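Local coordinates for hyaluronidase (Thermobaculum terrenum, PDB 5DIY), which probably removes O-linked N-acetylglucosamine from modified proteins by hydrolysis, as a hexosaminidase of glycoside hydrolase family 84, at residues Thr98-Ile103 / Gln150-Thr155; Tyr308-Ile313 / Ala322-Leu327; Ser353-Tyr358 / Leu381-Leu386. All coordinates share one frame; numbering follows the deposited sequence.

Interaction 1 (Thr98-Ile103 / Gln150-Thr155)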
loop_
_atom_site.group_PDB
_atom_site.type_symbol
_atom_site.label_atom_id
_atom_site.label_comp_id
_atom_site.label_asym_id
_atom_site.label_seq_id
_atom_site.Cartn_x
_atom_site.Cartn_y
_atom_site.Cartn_z
ATOM N N THR C 98 24.145 12.631 -20.956
ATOM C CA THR C 98 22.779 13.132 -20.814
ATOM C C THR C 98 22.236 12.924 -19.388
ATOM O O THR C 98 21.632 13.835 -18.820
ATOM C CB THR C 98 21.852 12.488 -21.870
ATOM O OG1 THR C 98 22.328 12.828 -23.183
ATOM C CG2 THR C 98 20.396 12.955 -21.714
ATOM N N LEU C 99 22.473 11.749 -18.807
ATOM C CA LEU C 99 22.062 11.484 -17.420
ATOM C C LEU C 99 22.798 12.399 -16.437
ATOM O O LEU C 99 22.184 12.948 -15.519
ATOM C CB LEU C 99 22.280 10.015 -17.043
ATOM C CG LEU C 99 21.669 9.575 -15.696
ATOM C CD1 LEU C 99 20.976 8.227 -15.814
ATOM C CD2 LEU C 99 22.702 9.533 -14.578
ATOM N N ILE C 100 24.103 12.578 -16.652
ATOM C CA ILE C 100 24.922 13.461 -15.806
ATOM C C ILE C 100 24.467 14.920 -15.910
ATOM O O ILE C 100 24.483 15.650 -14.914
ATOM C CB ILE C 100 26.438 13.320 -16.124
ATOM C CG1 ILE C 100 26.948 11.913 -15.757
ATOM C CG2 ILE C 100 27.270 14.394 -15.420
ATOM C CD1 ILE C 100 27.048 11.601 -14.276
ATOM N N ARG C 101 24.049 15.331 -17.105
ATOM C CA ARG C 101 23.496 16.671 -17.319
ATOM C C ARG C 101 22.180 16.844 -16.548
ATOM O O ARG C 101 21.967 17.866 -15.892
ATOM C CB ARG C 101 23.284 16.909 -18.817
ATOM C CG ARG C 101 23.235 18.368 -19.251
ATOM C CD ARG C 101 23.072 18.513 -20.767
ATOM N NE ARG C 101 23.952 17.599 -21.506
ATOM C CZ ARG C 101 23.572 16.587 -22.296
ATOM N NH1 ARG C 101 22.286 16.309 -22.540
ATOM N NH2 ARG C 101 24.508 15.836 -22.870
ATOM N N LYS C 102 21.317 15.830 -16.614
ATOM C CA LYS C 102 20.031 15.829 -15.897
ATOM C C LYS C 102 20.190 15.998 -14.379
ATOM O O LYS C 102 19.446 16.765 -13.759
ATOM C CB LYS C 102 19.257 14.534 -16.209
ATOM C CG LYS C 102 17.911 14.370 -15.516
ATOM C CD LYS C 102 17.004 15.574 -15.715
ATOM C CE LYS C 102 15.550 15.239 -15.412
ATOM N NZ LYS C 102 14.935 14.386 -16.470
ATOM N N ILE C 103 21.154 15.284 -13.791
ATOM C CA ILE C 103 21.366 15.316 -12.337
ATOM C C ILE C 103 22.270 16.457 -11.837
ATOM O O ILE C 103 22.321 16.696 -10.632
ATOM C CB ILE C 103 21.868 13.951 -11.779
ATOM C CG1 ILE C 103 23.286 13.606 -12.249
ATOM C CG2 ILE C 103 20.906 12.831 -12.166
ATOM C CD1 ILE C 103 24.007 12.663 -11.314
ATOM N N GLN C 150 32.029 6.242 -11.317
ATOM C CA GLN C 150 33.382 6.720 -11.618
ATOM C C GLN C 150 33.390 8.192 -12.055
ATOM O O GLN C 150 34.255 8.954 -11.622
ATOM C CB GLN C 150 34.065 5.810 -12.648
ATOM C CG GLN C 150 34.472 4.469 -12.052
ATOM C CD GLN C 150 34.956 3.444 -13.065
ATOM O OE1 GLN C 150 34.802 3.611 -14.280
ATOM N NE2 GLN C 150 35.532 2.355 -12.562
ATOM N N ARG C 151 32.409 8.595 -12.865
ATOM C CA ARG C 151 32.237 10.008 -13.229
ATOM C C ARG C 151 31.947 10.891 -12.008
ATOM O O ARG C 151 32.565 11.942 -11.843
ATOM C CB ARG C 151 31.128 10.179 -14.279
ATOM C CG ARG C 151 30.776 11.625 -14.635
ATOM C CD ARG C 151 31.956 12.388 -15.236
ATOM N NE ARG C 151 32.316 11.833 -16.539
ATOM C CZ ARG C 151 31.653 12.053 -17.674
ATOM N NH1 ARG C 151 30.581 12.847 -17.708
ATOM N NH2 ARG C 151 32.069 11.470 -18.792
ATOM N N LEU C 152 31.006 10.466 -11.165
ATOM C CA LEU C 152 30.627 11.245 -9.976
ATOM C C LEU C 152 31.759 11.380 -8.950
ATOM O O LEU C 152 31.855 12.413 -8.281
ATOM C CB LEU C 152 29.379 10.657 -9.302
ATOM C CG LEU C 152 28.055 10.793 -10.062
ATOM C CD1 LEU C 152 26.962 10.037 -9.319
ATOM C CD2 LEU C 152 27.669 12.253 -10.265
ATOM N N GLU C 153 32.606 10.357 -8.824
ATOM C CA GLU C 153 33.786 10.437 -7.940
ATOM C C GLU C 153 34.796 11.500 -8.397
ATOM O O GLU C 153 35.506 12.068 -7.567
ATOM C CB GLU C 153 34.470 9.072 -7.798
ATOM C CG GLU C 153 33.689 8.097 -6.923
ATOM C CD GLU C 153 34.203 6.666 -6.979
ATOM O OE1 GLU C 153 34.936 6.302 -7.928
ATOM O OE2 GLU C 153 33.861 5.888 -6.064
ATOM N N SER C 154 34.835 11.763 -9.706
ATOM C CA SER C 154 35.626 12.853 -10.294
ATOM C C SER C 154 34.881 14.204 -10.388
ATOM O O SER C 154 35.402 15.147 -10.983
ATOM C CB SER C 154 36.099 12.441 -11.697
ATOM O OG SER C 154 36.729 11.168 -11.678
ATOM N N THR C 155 33.678 14.296 -9.814
ATOM C CA THR C 155 32.852 15.515 -9.850
ATOM C C THR C 155 32.616 16.093 -8.449
ATOM O O THR C 155 32.794 17.297 -8.236
ATOM C CB THR C 155 31.472 15.238 -10.496
ATOM O OG1 THR C 155 31.637 14.468 -11.691
ATOM C CG2 THR C 155 30.742 16.541 -10.838
#

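Interaction 2 (Tyr308-Ile313 / Ala322-Leu327)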
loop_
_atom_site.group_PDB
_atom_site.type_symbol
_atom_site.label_atom_id
_atom_site.label_comp_id
_atom_site.label_asym_id
_atom_site.label_seq_id
_atom_site.Cartn_x
_atom_site.Cartn_y
_atom_site.Cartn_z
ATOM N N TYR C 308 -11.086 0.331 11.598
ATOM C CA TYR C 308 -9.947 -0.415 11.052
ATOM C C TYR C 308 -10.276 -1.895 10.805
ATOM O O TYR C 308 -9.727 -2.488 9.880
ATOM C CB TYR C 308 -8.665 -0.272 11.902
ATOM C CG TYR C 308 -7.558 -1.171 11.381
ATOM C CD1 TYR C 308 -7.112 -1.053 10.058
ATOM C CD2 TYR C 308 -7.014 -2.190 12.170
ATOM C CE1 TYR C 308 -6.146 -1.907 9.538
ATOM C CE2 TYR C 308 -6.036 -3.044 11.659
ATOM C CZ TYR C 308 -5.606 -2.896 10.343
ATOM O OH TYR C 308 -4.651 -3.728 9.819
ATOM N N GLN C 309 -11.193 -2.474 11.581
ATOM C CA GLN C 309 -11.621 -3.865 11.349
ATOM C C GLN C 309 -12.193 -4.125 9.941
ATOM O O GLN C 309 -12.100 -5.242 9.447
ATOM C CB GLN C 309 -12.640 -4.303 12.396
ATOM C CG GLN C 309 -12.082 -4.452 13.797
ATOM C CD GLN C 309 -13.151 -4.811 14.814
ATOM O OE1 GLN C 309 -14.348 -4.629 14.573
ATOM N NE2 GLN C 309 -12.723 -5.334 15.958
ATOM N N SER C 310 -12.762 -3.095 9.314
ATOM C CA SER C 310 -13.264 -3.158 7.936
ATOM C C SER C 310 -12.252 -2.662 6.873
ATOM O O SER C 310 -12.562 -2.671 5.674
ATOM C CB SER C 310 -14.584 -2.364 7.832
ATOM O OG SER C 310 -15.655 -3.048 8.473
ATOM N N ASN C 311 -11.051 -2.254 7.298
ATOM C CA ASN C 311 -9.991 -1.806 6.388
ATOM C C ASN C 311 -8.672 -2.549 6.603
ATOM O O ASN C 311 -7.593 -1.952 6.521
ATOM C CB ASN C 311 -9.784 -0.297 6.543
ATOM C CG ASN C 311 -11.003 0.496 6.121
ATOM O OD1 ASN C 311 -11.247 0.687 4.932
ATOM N ND2 ASN C 311 -11.784 0.949 7.096
ATOM N N THR C 312 -8.759 -3.853 6.861
ATOM C CA THR C 312 -7.575 -4.670 7.111
ATOM C C THR C 312 -6.873 -5.139 5.829
ATOM O O THR C 312 -5.675 -5.423 5.875
ATOM C CB THR C 312 -7.901 -5.909 7.974
ATOM O OG1 THR C 312 -8.913 -6.696 7.335
ATOM C CG2 THR C 312 -8.384 -5.493 9.339
ATOM N N ILE C 313 -7.594 -5.196 4.701
ATOM C CA ILE C 313 -7.076 -5.827 3.486
ATOM C C ILE C 313 -5.832 -5.077 2.985
ATOM O O ILE C 313 -5.870 -3.875 2.714
ATOM C CB ILE C 313 -8.129 -5.959 2.348
ATOM C CG1 ILE C 313 -9.281 -6.883 2.766
ATOM C CG2 ILE C 313 -7.483 -6.529 1.083
ATOM C CD1 ILE C 313 -10.503 -6.806 1.870
ATOM N N ALA C 322 -11.354 -10.342 9.115
ATOM C CA ALA C 322 -11.548 -11.517 9.974
ATOM C C ALA C 322 -12.692 -11.347 10.969
ATOM O O ALA C 322 -13.512 -12.256 11.132
ATOM C CB ALA C 322 -10.255 -11.880 10.695
ATOM N N TYR C 323 -12.761 -10.181 11.612
ATOM C CA TYR C 323 -13.804 -9.918 12.606
ATOM C C TYR C 323 -15.207 -10.095 12.019
ATOM O O TYR C 323 -16.030 -10.811 12.585
ATOM C CB TYR C 323 -13.641 -8.521 13.227
ATOM C CG TYR C 323 -14.714 -8.154 14.242
ATOM C CD1 TYR C 323 -15.948 -7.647 13.827
ATOM C CD2 TYR C 323 -14.495 -8.307 15.608
ATOM C CE1 TYR C 323 -16.929 -7.306 14.739
ATOM C CE2 TYR C 323 -15.475 -7.972 16.530
ATOM C CZ TYR C 323 -16.691 -7.471 16.089
ATOM O OH TYR C 323 -17.675 -7.125 16.988
ATOM N N LEU C 324 -15.485 -9.454 10.886
ATOM C CA LEU C 324 -16.826 -9.557 10.303
ATOM C C LEU C 324 -17.093 -10.937 9.704
ATOM O O LEU C 324 -18.218 -11.432 9.790
ATOM C CB LEU C 324 -17.114 -8.425 9.306
ATOM C CG LEU C 324 -17.619 -7.109 9.935
ATOM C CD1 LEU C 324 -17.903 -6.085 8.848
ATOM C CD2 LEU C 324 -18.857 -7.295 10.812
ATOM N N THR C 325 -16.067 -11.562 9.128
ATOM C CA THR C 325 -16.189 -12.928 8.613
ATOM C C THR C 325 -16.649 -13.877 9.722
ATOM O O THR C 325 -17.618 -14.622 9.541
ATOM C CB THR C 325 -14.868 -13.430 7.997
ATOM O OG1 THR C 325 -14.558 -12.639 6.851
ATOM C CG2 THR C 325 -14.958 -14.886 7.567
ATOM N N ASN C 326 -15.974 -13.815 10.867
ATOM C CA ASN C 326 -16.335 -14.640 12.018
ATOM C C ASN C 326 -17.721 -14.290 12.563
ATOM O O ASN C 326 -18.511 -15.182 12.889
ATOM C CB ASN C 326 -15.289 -14.511 13.135
ATOM C CG ASN C 326 -13.920 -15.042 12.733
ATOM O OD1 ASN C 326 -13.794 -15.883 11.851
ATOM N ND2 ASN C 326 -12.888 -14.539 13.382
ATOM N N LEU C 327 -18.021 -12.996 12.650
ATOM C CA LEU C 327 -19.285 -12.552 13.235
ATOM C C LEU C 327 -20.501 -13.050 12.462
ATOM O O LEU C 327 -21.463 -13.532 13.071
ATOM C CB LEU C 327 -19.328 -11.027 13.367
ATOM C CG LEU C 327 -20.581 -10.485 14.080
ATOM C CD1 LEU C 327 -20.225 -9.442 15.133
ATOM C CD2 LEU C 327 -21.587 -9.908 13.088
HETATM O O HOH W 1 -14.413 -6.913 10.144
HETATM O O HOH W 2 -11.039 -7.739 11.072
#

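Interaction 3 (Ser353-Tyr358 / Leu381-Leu386)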
loop_
_atom_site.group_PDB
_atom_site.type_symbol
_atom_site.label_atom_id
_atom_site.label_comp_id
_atom_site.label_asym_id
_atom_site.label_seq_id
_atom_site.Cartn_x
_atom_site.Cartn_y
_atom_site.Cartn_z
ATOM N N SER C 353 -22.683 -0.220 16.877
ATOM C CA SER C 353 -21.231 -0.003 16.967
ATOM C C SER C 353 -20.676 0.697 15.719
ATOM O O SER C 353 -19.894 1.646 15.831
ATOM C CB SER C 353 -20.521 -1.341 17.213
ATOM O OG SER C 353 -19.132 -1.170 17.414
ATOM N N MET C 354 -21.132 0.250 14.543
ATOM C CA MET C 354 -20.723 0.820 13.258
ATOM C C MET C 354 -21.285 2.232 13.028
ATOM O O MET C 354 -20.581 3.091 12.495
ATOM C CB MET C 354 -21.125 -0.113 12.093
ATOM C CG MET C 354 -20.368 -1.439 12.076
ATOM S SD MET C 354 -20.882 -2.618 10.804
ATOM C CE MET C 354 -20.123 -1.927 9.343
ATOM N N GLN C 355 -22.541 2.459 13.416
ATOM C CA GLN C 355 -23.167 3.795 13.353
ATOM C C GLN C 355 -22.464 4.809 14.244
ATOM O O GLN C 355 -22.178 5.924 13.804
ATOM C CB GLN C 355 -24.657 3.728 13.736
ATOM C CG GLN C 355 -25.509 3.035 12.691
ATOM C CD GLN C 355 -26.932 2.750 13.139
ATOM O OE1 GLN C 355 -27.241 2.750 14.330
ATOM N NE2 GLN C 355 -27.807 2.500 12.179
ATOM N N THR C 356 -22.199 4.408 15.487
ATOM C CA THR C 356 -21.445 5.208 16.459
ATOM C C THR C 356 -20.053 5.560 15.928
ATOM O O THR C 356 -19.606 6.701 16.042
ATOM C CB THR C 356 -21.291 4.432 17.787
ATOM O OG1 THR C 356 -22.582 4.223 18.361
ATOM C CG2 THR C 356 -20.407 5.171 18.800
ATOM N N THR C 357 -19.383 4.555 15.363
ATOM C CA THR C 357 -18.061 4.711 14.773
ATOM C C THR C 357 -18.072 5.710 13.627
ATOM O O THR C 357 -17.249 6.622 13.603
ATOM C CB THR C 357 -17.524 3.357 14.274
ATOM O OG1 THR C 357 -17.343 2.494 15.396
ATOM C CG2 THR C 357 -16.196 3.515 13.536
ATOM N N TYR C 358 -18.995 5.538 12.686
ATOM C CA TYR C 358 -19.102 6.469 11.571
ATOM C C TYR C 358 -19.369 7.883 12.069
ATOM O O TYR C 358 -18.669 8.815 11.682
ATOM C CB TYR C 358 -20.201 6.068 10.586
ATOM C CG TYR C 358 -20.484 7.157 9.582
ATOM C CD1 TYR C 358 -19.689 7.300 8.448
ATOM C CD2 TYR C 358 -21.517 8.084 9.792
ATOM C CE1 TYR C 358 -19.923 8.312 7.532
ATOM C CE2 TYR C 358 -21.759 9.108 8.883
ATOM C CZ TYR C 358 -20.960 9.214 7.755
ATOM O OH TYR C 358 -21.193 10.206 6.846
ATOM N N LEU C 381 -22.873 3.284 4.100
ATOM C CA LEU C 381 -23.781 2.570 3.196
ATOM C C LEU C 381 -23.922 1.084 3.571
ATOM O O LEU C 381 -25.041 0.587 3.705
ATOM C CB LEU C 381 -23.346 2.730 1.729
ATOM C CG LEU C 381 -23.977 3.844 0.865
ATOM C CD1 LEU C 381 -24.470 5.055 1.655
ATOM C CD2 LEU C 381 -23.029 4.276 -0.245
ATOM N N TRP C 382 -22.802 0.387 3.772
ATOM C CA TRP C 382 -22.859 -1.035 4.165
ATOM C C TRP C 382 -23.621 -1.206 5.482
ATOM O O TRP C 382 -24.360 -2.169 5.650
ATOM C CB TRP C 382 -21.457 -1.654 4.292
ATOM C CG TRP C 382 -20.760 -1.985 2.990
ATOM C CD1 TRP C 382 -19.545 -1.525 2.581
ATOM C CD2 TRP C 382 -21.218 -2.872 1.961
ATOM N NE1 TRP C 382 -19.222 -2.051 1.353
ATOM C CE2 TRP C 382 -20.230 -2.885 0.951
ATOM C CE3 TRP C 382 -22.372 -3.648 1.786
ATOM C CZ2 TRP C 382 -20.360 -3.645 -0.218
ATOM C CZ3 TRP C 382 -22.501 -4.402 0.625
ATOM C CH2 TRP C 382 -21.499 -4.394 -0.363
ATOM N N THR C 383 -23.443 -0.250 6.395
ATOM C CA THR C 383 -24.163 -0.209 7.672
ATOM C C THR C 383 -25.674 -0.016 7.486
ATOM O O THR C 383 -26.468 -0.700 8.143
ATOM C CB THR C 383 -23.603 0.905 8.584
ATOM O OG1 THR C 383 -22.167 0.835 8.599
ATOM C CG2 THR C 383 -24.144 0.786 10.009
ATOM N N ASP C 384 -26.063 0.897 6.593
ATOM C CA ASP C 384 -27.477 1.092 6.230
ATOM C C ASP C 384 -28.097 -0.209 5.724
ATOM O O ASP C 384 -29.246 -0.523 6.042
ATOM C CB ASP C 384 -27.652 2.165 5.133
ATOM C CG ASP C 384 -27.332 3.580 5.604
ATOM O OD1 ASP C 384 -27.427 3.883 6.804
ATOM O OD2 ASP C 384 -26.984 4.406 4.740
ATOM N N TYR C 385 -27.328 -0.974 4.951
ATOM C CA TYR C 385 -27.847 -2.203 4.342
ATOM C C TYR C 385 -27.999 -3.318 5.383
ATOM O O TYR C 385 -28.982 -4.067 5.352
ATOM C CB TYR C 385 -26.977 -2.661 3.167
ATOM C CG TYR C 385 -26.657 -1.603 2.123
ATOM C CD1 TYR C 385 -27.406 -0.415 2.004
ATOM C CD2 TYR C 385 -25.610 -1.801 1.226
ATOM C CE1 TYR C 385 -27.094 0.539 1.043
ATOM C CE2 TYR C 385 -25.301 -0.857 0.259
ATOM C CZ TYR C 385 -26.042 0.313 0.174
ATOM O OH TYR C 385 -25.727 1.249 -0.789
ATOM N N LEU C 386 -27.041 -3.421 6.305
ATOM C CA LEU C 386 -27.148 -4.368 7.420
ATOM C C LEU C 386 -28.381 -4.112 8.281
ATOM O O LEU C 386 -29.017 -5.049 8.750
ATOM C CB LEU C 386 -25.904 -4.319 8.310
ATOM C CG LEU C 386 -24.664 -5.023 7.770
ATOM C CD1 LEU C 386 -23.466 -4.688 8.652
ATOM C CD2 LEU C 386 -24.874 -6.532 7.703
HETATM O O HOH W 3 -21.518 3.156 9.791
#

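Interaction 1 (Thr98-Ile103 / Gln150-Thr155)
A small apolar contact joins two neighbouring helices of the outer layer of the barrel: Ile-100 and Ile-103 of helix 93-108 meet Arg-151 and Leu-152 near the C-terminal end of helix 137-153. The backbones stay well apart, 8.5 Å between the CA atoms of Ile-100 and Leu-152, and contact is made by side chains alone. Ile-103 CD1 and Leu-152 CD2 meet tip to tip at 3.8 Å. Ile-100 instead slides past Leu-152 in the opposite direction, with its CD1 4.1 Å from the same CD2 methyl. On the more open flank, Ile-100 CD1 lies against the aliphatic part of Arg-151, 3.7 Å from its CG. That arginine bends twice beyond CG (chi2 61°, chi3 67°), which turns its guanidinium aside to a salt bridge with Glu-97, back on helix 93-108; the residue thus grips the partner helix by both its chain and its charge. Farther along this segment, Thr-155 OG1 donates to Arg-151 O at 2.7 Å, from above the carbonyl plane. On the inner side, Ile-103 touches Phe-80 of strand 77-82. The two helices lie side by side outside a closed, parallel eight-stranded barrel, as in the (beta/alpha)8 TIM barrel of family 84 enzymes.

Interaction 2 (Tyr308-Ile313 / Ala322-Leu327)
Gln-309 lays its side-chain amide over one face of the Tyr-323 ring. Gln-309 OE1 stands 3.4 Å above the plane of the Tyr-323 ring, over its centre, while Gln-309 NE2 is 3.5 Å from Tyr-323 CD2; the two planes are 27° apart, so the amide lies over the face with a tilt. With CG anti to the backbone N (chi1 178°), the tyrosine carries its ring out toward Gln-309. Both polar ends have partners beyond the pair: Gln-309 OE1 bonds to Lys-306, and Tyr-323 OH to Glu-350 of helix 340-362. With an alanine in place of the tyrosine, the glutamine amide is likely to lose the surface it rests on and turn more freely, and Glu-350 to be left without its hydroxyl partner. At the backbone, two waters both donate to Gln-309 O. One accepts from Leu-324 N, with both bonds 2.9 Å long; the other accepts from Tyr-323 N at 3.0 Å. First-turn N-H groups of helix 322-336 are thereby satisfied through solvent. Ser-310 OG adds a lesser touch, 3.8 Å from Leu-324 CD1. The elements joined are a type I beta turn, Tyr-308 to Asn-311, that leads out from helix 301-308, and the water-bridged N-terminal turn of a helix in the C-terminal helical region.

Interaction 3 (Ser353-Tyr358 / Leu381-Leu386)
Met-354 and Thr-383 form the close-packed part of this contact, their CA atoms only 6.6 Å apart. The methionine chain bends at its last torsion (chi3 77°), bringing CE to 3.5 Å from Thr-383 OG1, while Met-354 CB sits 3.8 Å from the threonine CG2. Farther along the same side, Met-354 SD meets Leu-386 CD1 at 3.9 Å, the two side chains crossing at about a right angle; Leu-386 in turn touches Phe-444 of helix 440-451, and Met-354 touches Tyr-379, so further protein packs against this side. The frame is an antiparallel helix pair, with segment axes 9.9 Å apart and their directions at 153°, within the largely helical C-terminal part of the chain. The threonine hydroxyl is also bonded: Thr-383 OG1 donates to Tyr-379 O one turn back and receives a 2.7 Å hydrogen bond from a water, which makes a second, weak bond to Met-354 O. The other flank is looser. There the partly exposed Gln-355 gives only its aliphatic stem, CG lying 3.8 Å from Thr-383 CG2, and its extended chain runs on toward Asp-387.

Interaction 1 belongs to the barrel, where it pairs two outer helices; interactions 2 and 3 lie on the opposite side of the chain's centre, among the C-terminal helices, with centres about 51 and 57 Å from that of interaction 1. Interactions 2 and 3 are neighbours, their nearest atoms about 5 Å apart, and helix 340-362 is common ground: it supplies one side of interaction 3 and the glutamate that bonds the tyrosine of interaction 2. Interaction 3 is the most buried, while 1 and 2 are partly buried. Chemistry follows place: branched aliphatic ends and an arginine stem in 1, an amide laid over a ring face, with two water bridges, at a turn in 2, and sulfur, methyl and hydroxyl packing between antiparallel helices in 3.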